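Local coordinates for hypothetical protein Atu0636 (Agrobacterium tumefaciens, PDB 2OZV), which is a predicted O-methyltransferase that probably transfers a methyl group from S-adenosylmethionine to an oxygen of a substrate not yet identified, at residues Met26-Leu31 / Gly48-Ala53; Val63-Arg68 / Ile92-Ala97; Gly188-Leu193 / Tyr247-Arg252. One frame throughout, in Å; residues are numbered along the deposited sequence. Where two conformers were deposited one is given.

Contact 1 of 3, residues Met26-Leu31 / Gly48-Ala53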
loop_
_atom_site.group_PDB
_atom_site.type_symbol
_atom_site.label_atom_id
_atom_site.label_comp_id
_atom_site.label_asym_id
_atom_site.label_seq_id
_atom_site.Cartn_x
_atom_site.Cartn_y
_atom_site.Cartn_z
HETATM N N MSE B 26 -3.535 -1.304 -20.904
HETATM C CA MSE B 26 -3.058 0.037 -21.285
HETATM C C MSE B 26 -2.303 0.700 -20.125
HETATM O O MSE B 26 -1.290 1.366 -20.336
HETATM C CB MSE B 26 -4.187 0.954 -21.775
HETATM C CG MSE B 26 -5.068 0.363 -22.870
HETATM SE SE MSE B 26 -4.145 -0.126 -24.545
HETATM C CE MSE B 26 -4.866 -1.945 -24.636
ATOM N N LEU B 27 -2.810 0.527 -18.909
ATOM C CA LEU B 27 -2.129 1.097 -17.732
ATOM C C LEU B 27 -0.770 0.438 -17.534
ATOM O O LEU B 27 0.240 1.104 -17.307
ATOM C CB LEU B 27 -2.986 0.896 -16.487
ATOM C CG LEU B 27 -4.227 1.803 -16.401
ATOM C CD1 LEU B 27 -5.114 1.342 -15.234
ATOM C CD2 LEU B 27 -3.764 3.251 -16.192
ATOM N N LEU B 28 -0.752 -0.888 -17.640
ATOM C CA LEU B 28 0.506 -1.620 -17.519
ATOM C C LEU B 28 1.533 -1.178 -18.567
ATOM O O LEU B 28 2.695 -0.879 -18.224
ATOM C CB LEU B 28 0.247 -3.140 -17.583
ATOM C CG LEU B 28 1.548 -3.964 -17.560
ATOM C CD1 LEU B 28 2.479 -3.783 -16.314
ATOM C CD2 LEU B 28 1.173 -5.480 -17.720
ATOM N N ALA B 29 1.124 -1.145 -19.829
ATOM C CA ALA B 29 2.019 -0.740 -20.911
ATOM C C ALA B 29 2.582 0.673 -20.692
ATOM O O ALA B 29 3.724 0.950 -21.045
ATOM C CB ALA B 29 1.272 -0.822 -22.236
ATOM N N SER B 30 1.776 1.558 -20.087
ATOM C CA SER B 30 2.192 2.948 -19.922
ATOM C C SER B 30 3.391 3.076 -18.978
ATOM O O SER B 30 4.054 4.107 -18.969
ATOM C CB SER B 30 1.024 3.808 -19.426
ATOM O OG SER B 30 0.823 3.623 -18.063
ATOM N N LEU B 31 3.655 2.044 -18.176
ATOM C CA LEU B 31 4.810 2.059 -17.256
ATOM C C LEU B 31 6.180 1.967 -17.937
ATOM O O LEU B 31 7.198 2.245 -17.312
ATOM C CB LEU B 31 4.675 0.912 -16.252
ATOM C CG LEU B 31 3.428 1.027 -15.362
ATOM C CD1 LEU B 31 3.264 -0.207 -14.460
ATOM C CD2 LEU B 31 3.554 2.309 -14.465
ATOM N N GLY B 48 -1.326 -10.999 -24.974
ATOM C CA GLY B 48 -0.365 -9.962 -25.379
ATOM C C GLY B 48 -0.826 -8.514 -25.536
ATOM O O GLY B 48 -0.085 -7.708 -26.092
ATOM N N ALA B 49 -2.017 -8.178 -25.038
ATOM C CA ALA B 49 -2.536 -6.819 -25.174
ATOM C C ALA B 49 -1.574 -5.764 -24.598
ATOM O O ALA B 49 -1.433 -4.687 -25.168
ATOM C CB ALA B 49 -3.908 -6.696 -24.518
ATOM N N ALA B 50 -0.950 -6.066 -23.464
ATOM C CA ALA B 50 -0.039 -5.072 -22.817
ATOM C C ALA B 50 1.207 -4.886 -23.702
ATOM O O ALA B 50 1.598 -3.763 -24.067
ATOM C CB ALA B 50 0.367 -5.501 -21.416
ATOM N N GLY B 51 1.849 -6.008 -24.045
ATOM C CA GLY B 51 3.036 -5.933 -24.937
ATOM C C GLY B 51 2.727 -5.249 -26.257
ATOM O O GLY B 51 3.552 -4.483 -26.794
HETATM N N MSE B 52 1.545 -5.508 -26.828
HETATM C CA MSE B 52 1.152 -4.837 -28.060
HETATM C C MSE B 52 1.005 -3.335 -27.864
HETATM O O MSE B 52 1.411 -2.565 -28.726
HETATM C CB MSE B 52 -0.130 -5.445 -28.648
HETATM C CG MSE B 52 0.104 -6.883 -29.031
HETATM SE SE MSE B 52 -1.508 -7.707 -29.819
HETATM C CE MSE B 52 -1.028 -9.564 -29.346
ATOM N N ALA B 53 0.417 -2.924 -26.740
ATOM C CA ALA B 53 0.249 -1.498 -26.455
ATOM C C ALA B 53 1.610 -0.806 -26.273
ATOM O O ALA B 53 1.776 0.352 -26.693
ATOM C CB ALA B 53 -0.640 -1.273 -25.246
#
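Ala29 of helix 24-30 and Ala50 of helix 49-57 mark the place where the two backbones come nearest, their CA atoms 5.2 Å apart. The helical parts of 26-31 and 48-53 have axes 8.0 Å apart at closest approach and cross at -48°, heading broadly the same way. Helices this close need small side chains at the crossing, and alanine fills that need on both sides. The methyl of Ala29 points toward the other helix, where its CB meets Ala53 CB at 3.6 Å. It also rests against the carbonyl oxygen of Ala50, with Ala29 CB and Ala50 O separated by 3.5 Å. Ala50 and Ala53, about one helical turn apart, thus offer a shallow surface against which Ala29 fits.

Longer side chains flank this centre. Leu28 has CG anti to its backbone N (chi1 176°), which carries CD2 to within 3.8 Å of Ala50 CB. On the other flank Met26, present as selenomethionine, starts away from the partner helix but bends at chi2 (-60°) so that SE lies near Ala53 CB; with two conformers deposited, this touch is less certain than the others. The side chains that meet are all apolar.

Helix 49-57 follows strand 38-42 through a glycine-rich turn that resembles the cofactor-binding loop of Rossmann-like methyltransferases, and Asp42 of that strand accepts a hydrogen bond from Gly51 N. Helix 24-30 lies beside it on the sheet, its Leu27 and Leu28 packed on Ile169 of strand 164-170 and Leu27 also on Leu206 of strand 204-211.

Contact 2 of 3, residues Val63-Arg68 / Ile92-Ala97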
loop_
_atom_site.group_PDB
_atom_site.type_symbol
_atom_site.label_atom_id
_atom_site.label_comp_id
_atom_site.label_asym_id
_atom_site.label_seq_id
_atom_site.Cartn_x
_atom_site.Cartn_y
_atom_site.Cartn_z
ATOM N N VAL B 63 9.514 -6.599 -28.588
ATOM C CA VAL B 63 8.691 -7.253 -27.552
ATOM C C VAL B 63 8.636 -8.763 -27.699
ATOM O O VAL B 63 8.449 -9.260 -28.813
ATOM C CB VAL B 63 7.254 -6.653 -27.497
ATOM C CG1 VAL B 63 6.349 -7.386 -26.467
ATOM C CG2 VAL B 63 7.342 -5.143 -27.203
ATOM N N THR B 64 8.778 -9.479 -26.575
ATOM C CA THR B 64 8.604 -10.920 -26.562
ATOM C C THR B 64 7.425 -11.231 -25.660
ATOM O O THR B 64 7.447 -10.866 -24.476
ATOM C CB THR B 64 9.864 -11.660 -26.064
ATOM O OG1 THR B 64 10.964 -11.286 -26.887
ATOM C CG2 THR B 64 9.720 -13.197 -26.175
ATOM N N LEU B 65 6.423 -11.895 -26.225
ATOM C CA LEU B 65 5.243 -12.297 -25.455
ATOM C C LEU B 65 5.399 -13.762 -25.069
ATOM O O LEU B 65 5.597 -14.627 -25.935
ATOM C CB LEU B 65 3.925 -12.101 -26.247
ATOM C CG LEU B 65 3.512 -10.765 -26.897
ATOM C CD1 LEU B 65 2.200 -10.903 -27.702
ATOM C CD2 LEU B 65 3.388 -9.609 -25.859
ATOM N N TYR B 66 5.289 -14.050 -23.767
ATOM C CA TYR B 66 5.352 -15.439 -23.301
ATOM C C TYR B 66 3.986 -15.977 -22.915
ATOM O O TYR B 66 3.265 -15.354 -22.131
ATOM C CB TYR B 66 6.307 -15.585 -22.103
ATOM C CG TYR B 66 7.753 -15.363 -22.480
ATOM C CD1 TYR B 66 8.520 -16.406 -23.013
ATOM C CD2 TYR B 66 8.363 -14.113 -22.279
ATOM C CE1 TYR B 66 9.877 -16.218 -23.354
ATOM C CE2 TYR B 66 9.732 -13.911 -22.624
ATOM C CZ TYR B 66 10.468 -14.974 -23.142
ATOM O OH TYR B 66 11.792 -14.811 -23.487
ATOM N N GLU B 67 3.656 -17.150 -23.441
ATOM C CA GLU B 67 2.407 -17.845 -23.134
ATOM C C GLU B 67 2.734 -19.260 -22.667
ATOM O O GLU B 67 3.585 -19.927 -23.272
ATOM C CB GLU B 67 1.519 -17.939 -24.396
ATOM C CG GLU B 67 1.162 -16.591 -25.045
ATOM C CD GLU B 67 0.171 -15.776 -24.221
ATOM O OE1 GLU B 67 -0.215 -16.191 -23.113
ATOM O OE2 GLU B 67 -0.217 -14.697 -24.689
ATOM N N ARG B 68 2.051 -19.756 -21.641
ATOM C CA ARG B 68 2.315 -21.139 -21.219
ATOM C C ARG B 68 1.787 -22.156 -22.241
ATOM O O ARG B 68 2.489 -23.116 -22.620
ATOM C CB ARG B 68 1.723 -21.434 -19.833
ATOM C CG ARG B 68 2.420 -22.587 -19.032
ATOM C CD ARG B 68 3.105 -23.676 -19.853
ATOM N NE ARG B 68 3.309 -24.879 -19.037
ATOM C CZ ARG B 68 3.768 -26.051 -19.481
ATOM N NH1 ARG B 68 3.902 -27.064 -18.630
ATOM N NH2 ARG B 68 4.095 -26.218 -20.760
ATOM N N ILE B 92 6.915 -7.984 -32.490
ATOM C CA ILE B 92 6.368 -8.781 -31.399
ATOM C C ILE B 92 6.558 -10.257 -31.710
ATOM O O ILE B 92 6.069 -10.767 -32.723
ATOM C CB ILE B 92 4.883 -8.469 -31.116
ATOM C CG1 ILE B 92 4.757 -6.976 -30.726
ATOM C CG2 ILE B 92 4.389 -9.374 -29.974
ATOM C CD1 ILE B 92 3.384 -6.493 -30.435
ATOM N N GLU B 93 7.279 -10.932 -30.834
ATOM C CA GLU B 93 7.525 -12.360 -31.028
ATOM C C GLU B 93 6.751 -13.091 -29.955
ATOM O O GLU B 93 6.844 -12.708 -28.807
ATOM C CB GLU B 93 9.007 -12.631 -30.830
ATOM C CG GLU B 93 9.410 -14.061 -31.138
ATOM C CD GLU B 93 10.909 -14.301 -30.868
ATOM O OE1 GLU B 93 11.640 -13.400 -30.421
ATOM O OE2 GLU B 93 11.332 -15.440 -31.120
ATOM N N VAL B 94 5.998 -14.131 -30.314
ATOM C CA VAL B 94 5.247 -14.880 -29.312
ATOM C C VAL B 94 5.966 -16.203 -29.097
ATOM O O VAL B 94 6.189 -16.947 -30.068
ATOM C CB VAL B 94 3.804 -15.170 -29.796
ATOM C CG1 VAL B 94 3.019 -15.984 -28.755
ATOM C CG2 VAL B 94 3.098 -13.870 -30.158
ATOM N N LEU B 95 6.307 -16.494 -27.842
ATOM C CA LEU B 95 6.959 -17.752 -27.484
ATOM C C LEU B 95 6.136 -18.523 -26.485
ATOM O O LEU B 95 5.531 -17.947 -25.594
ATOM C CB LEU B 95 8.348 -17.513 -26.893
ATOM C CG LEU B 95 9.385 -16.842 -27.812
ATOM C CD1 LEU B 95 10.657 -16.533 -27.020
ATOM C CD2 LEU B 95 9.684 -17.699 -29.041
ATOM N N GLU B 96 6.123 -19.837 -26.660
ATOM C CA GLU B 96 5.537 -20.748 -25.684
ATOM C C GLU B 96 6.562 -21.037 -24.596
ATOM O O GLU B 96 7.616 -21.602 -24.889
ATOM C CB GLU B 96 5.244 -22.064 -26.375
ATOM C CG GLU B 96 3.819 -22.415 -26.512
ATOM C CD GLU B 96 3.665 -23.789 -27.107
ATOM O OE1 GLU B 96 3.549 -24.776 -26.336
ATOM O OE2 GLU B 96 3.675 -23.870 -28.350
ATOM N N ALA B 97 6.262 -20.685 -23.355
ATOM C CA ALA B 97 7.166 -20.978 -22.243
ATOM C C ALA B 97 6.438 -20.915 -20.931
ATOM O O ALA B 97 5.618 -20.029 -20.711
ATOM C CB ALA B 97 8.346 -19.999 -22.218
HETATM O O HOH W 1 13.106 -12.788 -27.509
#
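Leu65 sits at the middle of the parallel pairing between 63-68 and 92-97 and bonds to its neighbour with both backbone polar atoms. Its N donates to Glu93 O at 2.7 Å, while its O receives Leu95 N in an almost straight bond (174°). The side chain, in the conformer given, crosses Ile92 and Val94, branched residues that suit an extended backbone; the apolar patch that these three form is covered by Met52 of helix 49-57 and Leu80 of helix 70-80.

Leu95 points to the other face, together with Thr64 and Tyr66. Its CG stands beside the backbone N (chi1 -62°), and CD1 reaches 3.6 Å from Thr64 CG2 and 3.8 Å from Tyr66 CE1, so one methyl touches both neighbours. Tyr66 lies alongside Leu95 and sends its hydroxyl on to Gly110 O. The strands belong to a beta-alpha-beta crossover through helix 70-80, with 92-96 as an outermost strand of the chain's Rossmann-like sheet. On this edge strand Glu93 is exposed to solvent: a water bonded to Thr64 OG1 at 2.7 Å is held weakly by Glu93 OE1.

Ala97 closes the ladder just past the strand. Its N reaches Glu67 O at 2.8 Å, but from 35° off the carbonyl plane, as the chain begins to leave the sheet. The small CB of Ala97 fits against the Tyr66 ring, 3.7 Å from Tyr66 CD1.

Contact 3 of 3, residues Gly188-Leu193 / Tyr247-Arg252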
loop_
_atom_site.group_PDB
_atom_site.type_symbol
_atom_site.label_atom_id
_atom_site.label_comp_id
_atom_site.label_asym_id
_atom_site.label_seq_id
_atom_site.Cartn_x
_atom_site.Cartn_y
_atom_site.Cartn_z
ATOM N N GLY B 188 13.588 -0.057 -4.863
ATOM C CA GLY B 188 12.993 1.182 -5.350
ATOM C C GLY B 188 11.549 1.031 -5.822
ATOM O O GLY B 188 11.138 1.684 -6.787
ATOM N N LEU B 189 10.765 0.178 -5.155
ATOM C CA LEU B 189 9.350 0.004 -5.551
ATOM C C LEU B 189 8.640 1.331 -5.541
ATOM O O LEU B 189 8.782 2.127 -4.584
ATOM C CB LEU B 189 8.607 -0.965 -4.617
ATOM C CG LEU B 189 8.709 -2.456 -5.014
ATOM C CD1 LEU B 189 10.142 -2.973 -4.952
ATOM C CD2 LEU B 189 7.804 -3.311 -4.075
ATOM N N GLU B 190 7.893 1.573 -6.611
ATOM C CA GLU B 190 6.932 2.665 -6.648
ATOM C C GLU B 190 5.564 2.051 -6.803
ATOM O O GLU B 190 5.315 1.307 -7.781
ATOM C CB GLU B 190 7.183 3.574 -7.854
ATOM C CG GLU B 190 8.339 4.530 -7.673
ATOM C CD GLU B 190 8.383 5.601 -8.764
ATOM O OE1 GLU B 190 7.410 5.727 -9.577
ATOM O OE2 GLU B 190 9.377 6.333 -8.761
ATOM N N ILE B 191 4.669 2.356 -5.869
ATOM C CA ILE B 191 3.322 1.776 -5.877
ATOM C C ILE B 191 2.329 2.885 -6.163
ATOM O O ILE B 191 2.294 3.884 -5.433
ATOM C CB ILE B 191 3.008 1.134 -4.491
ATOM C CG1 ILE B 191 4.068 0.051 -4.139
ATOM C CG2 ILE B 191 1.576 0.599 -4.469
ATOM C CD1 ILE B 191 3.864 -0.594 -2.714
ATOM N N THR B 192 1.523 2.711 -7.208
ATOM C CA THR B 192 0.535 3.706 -7.555
ATOM C C THR B 192 -0.860 3.057 -7.489
ATOM O O THR B 192 -1.190 2.176 -8.297
ATOM C CB THR B 192 0.795 4.267 -8.976
ATOM O OG1 THR B 192 2.125 4.782 -9.058
ATOM C CG2 THR B 192 -0.230 5.373 -9.286
ATOM N N LEU B 193 -1.662 3.470 -6.509
ATOM C CA LEU B 193 -3.033 2.962 -6.440
ATOM C C LEU B 193 -3.905 3.620 -7.498
ATOM O O LEU B 193 -3.717 4.807 -7.833
ATOM C CB LEU B 193 -3.628 3.238 -5.054
ATOM C CG LEU B 193 -3.154 2.301 -3.901
ATOM C CD1 LEU B 193 -3.505 0.802 -4.169
ATOM C CD2 LEU B 193 -1.720 2.422 -3.501
ATOM N N TYR B 247 3.694 6.727 -18.125
ATOM C CA TYR B 247 3.680 7.112 -16.710
ATOM C C TYR B 247 5.048 6.732 -16.145
ATOM O O TYR B 247 5.302 5.555 -15.861
ATOM C CB TYR B 247 2.529 6.408 -16.018
ATOM C CG TYR B 247 2.516 6.587 -14.496
ATOM C CD1 TYR B 247 2.850 7.817 -13.925
ATOM C CD2 TYR B 247 2.224 5.520 -13.639
ATOM C CE1 TYR B 247 2.863 7.995 -12.529
ATOM C CE2 TYR B 247 2.228 5.692 -12.241
ATOM C CZ TYR B 247 2.537 6.924 -11.709
ATOM O OH TYR B 247 2.577 7.088 -10.347
ATOM N N ALA B 248 5.908 7.741 -16.000
ATOM C CA ALA B 248 7.312 7.534 -15.671
ATOM C C ALA B 248 7.537 7.448 -14.147
ATOM O O ALA B 248 6.750 7.998 -13.351
ATOM C CB ALA B 248 8.148 8.667 -16.270
ATOM N N ARG B 249 8.602 6.758 -13.756
ATOM C CA ARG B 249 9.055 6.733 -12.352
ATOM C C ARG B 249 9.553 8.126 -11.931
ATOM O O ARG B 249 9.882 8.971 -12.783
ATOM C CB ARG B 249 10.142 5.664 -12.157
ATOM C CG ARG B 249 9.636 4.232 -12.254
ATOM C CD ARG B 249 10.767 3.201 -12.199
ATOM N NE ARG B 249 11.682 3.384 -11.059
ATOM C CZ ARG B 249 11.476 2.869 -9.846
ATOM N NH1 ARG B 249 10.357 2.168 -9.585
ATOM N NH2 ARG B 249 12.386 3.088 -8.886
ATOM N N ASN B 250 9.605 8.370 -10.616
ATOM C CA ASN B 250 10.251 9.583 -10.094
ATOM C C ASN B 250 11.693 9.704 -10.578
ATOM O O ASN B 250 12.401 8.706 -10.680
ATOM C CB ASN B 250 10.231 9.583 -8.559
ATOM C CG ASN B 250 8.874 9.987 -7.993
ATOM O OD1 ASN B 250 8.099 10.664 -8.668
ATOM N ND2 ASN B 250 8.577 9.562 -6.750
ATOM N N VAL B 251 12.107 10.923 -10.887
ATOM C CA VAL B 251 13.489 11.167 -11.300
ATOM C C VAL B 251 14.418 11.006 -10.090
ATOM O O VAL B 251 14.044 11.368 -8.969
ATOM C CB VAL B 251 13.641 12.543 -11.974
ATOM C CG1 VAL B 251 12.829 12.572 -13.264
ATOM C CG2 VAL B 251 13.215 13.680 -11.033
ATOM N N ARG B 252 15.612 10.447 -10.314
ATOM C CA ARG B 252 16.540 10.132 -9.205
ATOM C C ARG B 252 16.815 11.309 -8.272
ATOM O O ARG B 252 17.089 11.105 -7.083
ATOM C CB ARG B 252 17.858 9.528 -9.710
ATOM C CG ARG B 252 17.865 7.982 -9.709
ATOM C CD ARG B 252 19.244 7.421 -10.080
ATOM N NE ARG B 252 19.521 7.501 -11.520
ATOM C CZ ARG B 252 20.165 8.506 -12.122
ATOM N NH1 ARG B 252 20.359 8.474 -13.438
ATOM N NH2 ARG B 252 20.613 9.544 -11.417
#
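Arg249 runs extended through chi2 and then bends at chi3 (51°), which brings its guanidinium to the carbonyl of Gly188; Glu190 stays extended beyond CG (chi2 -168°) and carries its carboxylate across the arginine toward the backbone of Asn250. Gly188 O lies in the guanidinium plane and takes both terminal nitrogens, Arg249 NH1 at 2.9 Å and Arg249 NH2 at 2.8 Å. NH2 meets a carbonyl lone pair in the plane, whereas NH1 comes in tilted from it. Sharing one acceptor bends both bonds but fixes the rotation of the group. Glycine suits this corner, since its phi is positive and NH2 passes close to where a side chain would begin.

The carboxylate of Glu190 stacks over one guanidinium face, the planes 24° apart. This is attraction of charges alone, with OE2 some 4.2 Å above the guanidinium plane of Arg249. The hydrogen bond of OE2 goes instead to the loop backbone: Asn250 N sits 2.8 Å from Glu190 OE2, on its syn lone pair. Glu190 OE1 is taken by a salt bridge to Arg220, which probably keeps the buried glutamate ionised. Further along, Thr192 OG1 and Tyr247 OH are 2.7 Å apart in a hydrogen bond at the edge of the ring.

Asn250 ND2 continues to Asp201 of the second subunit, so the loop also borders the dimer contact. Here a C-terminal segment is laid over the end of a class I methyltransferase-like sheet where strand 186-195 runs antiparallel to 204-211 and parallel to the added strand 218-224.

Contacts 1 and 2 are neighbours in the Rossmann-like half: Met52 of helix 49-57 touches Ile92 and Leu65, and Gly48, its N-cap, touches Leu65. Contact 3 lies about 26 Å from contact 2, centre to centre, on the opposite side of the chain's centre, though both reach the same sheet. Tyr247 ties it to contact 1, its N probably hydrogen-bonded to Ser30 O. Contact 1, nearest the chain's centre, is only partly buried; contacts 2 and 3 are mostly buried, with exposed residues at their edges. Chemistry differs too: alanines flanked by larger apolar side chains between helices, backbone hydrogen bonds between strands, largely buried polar and charged groups where an irregular tail meets a strand.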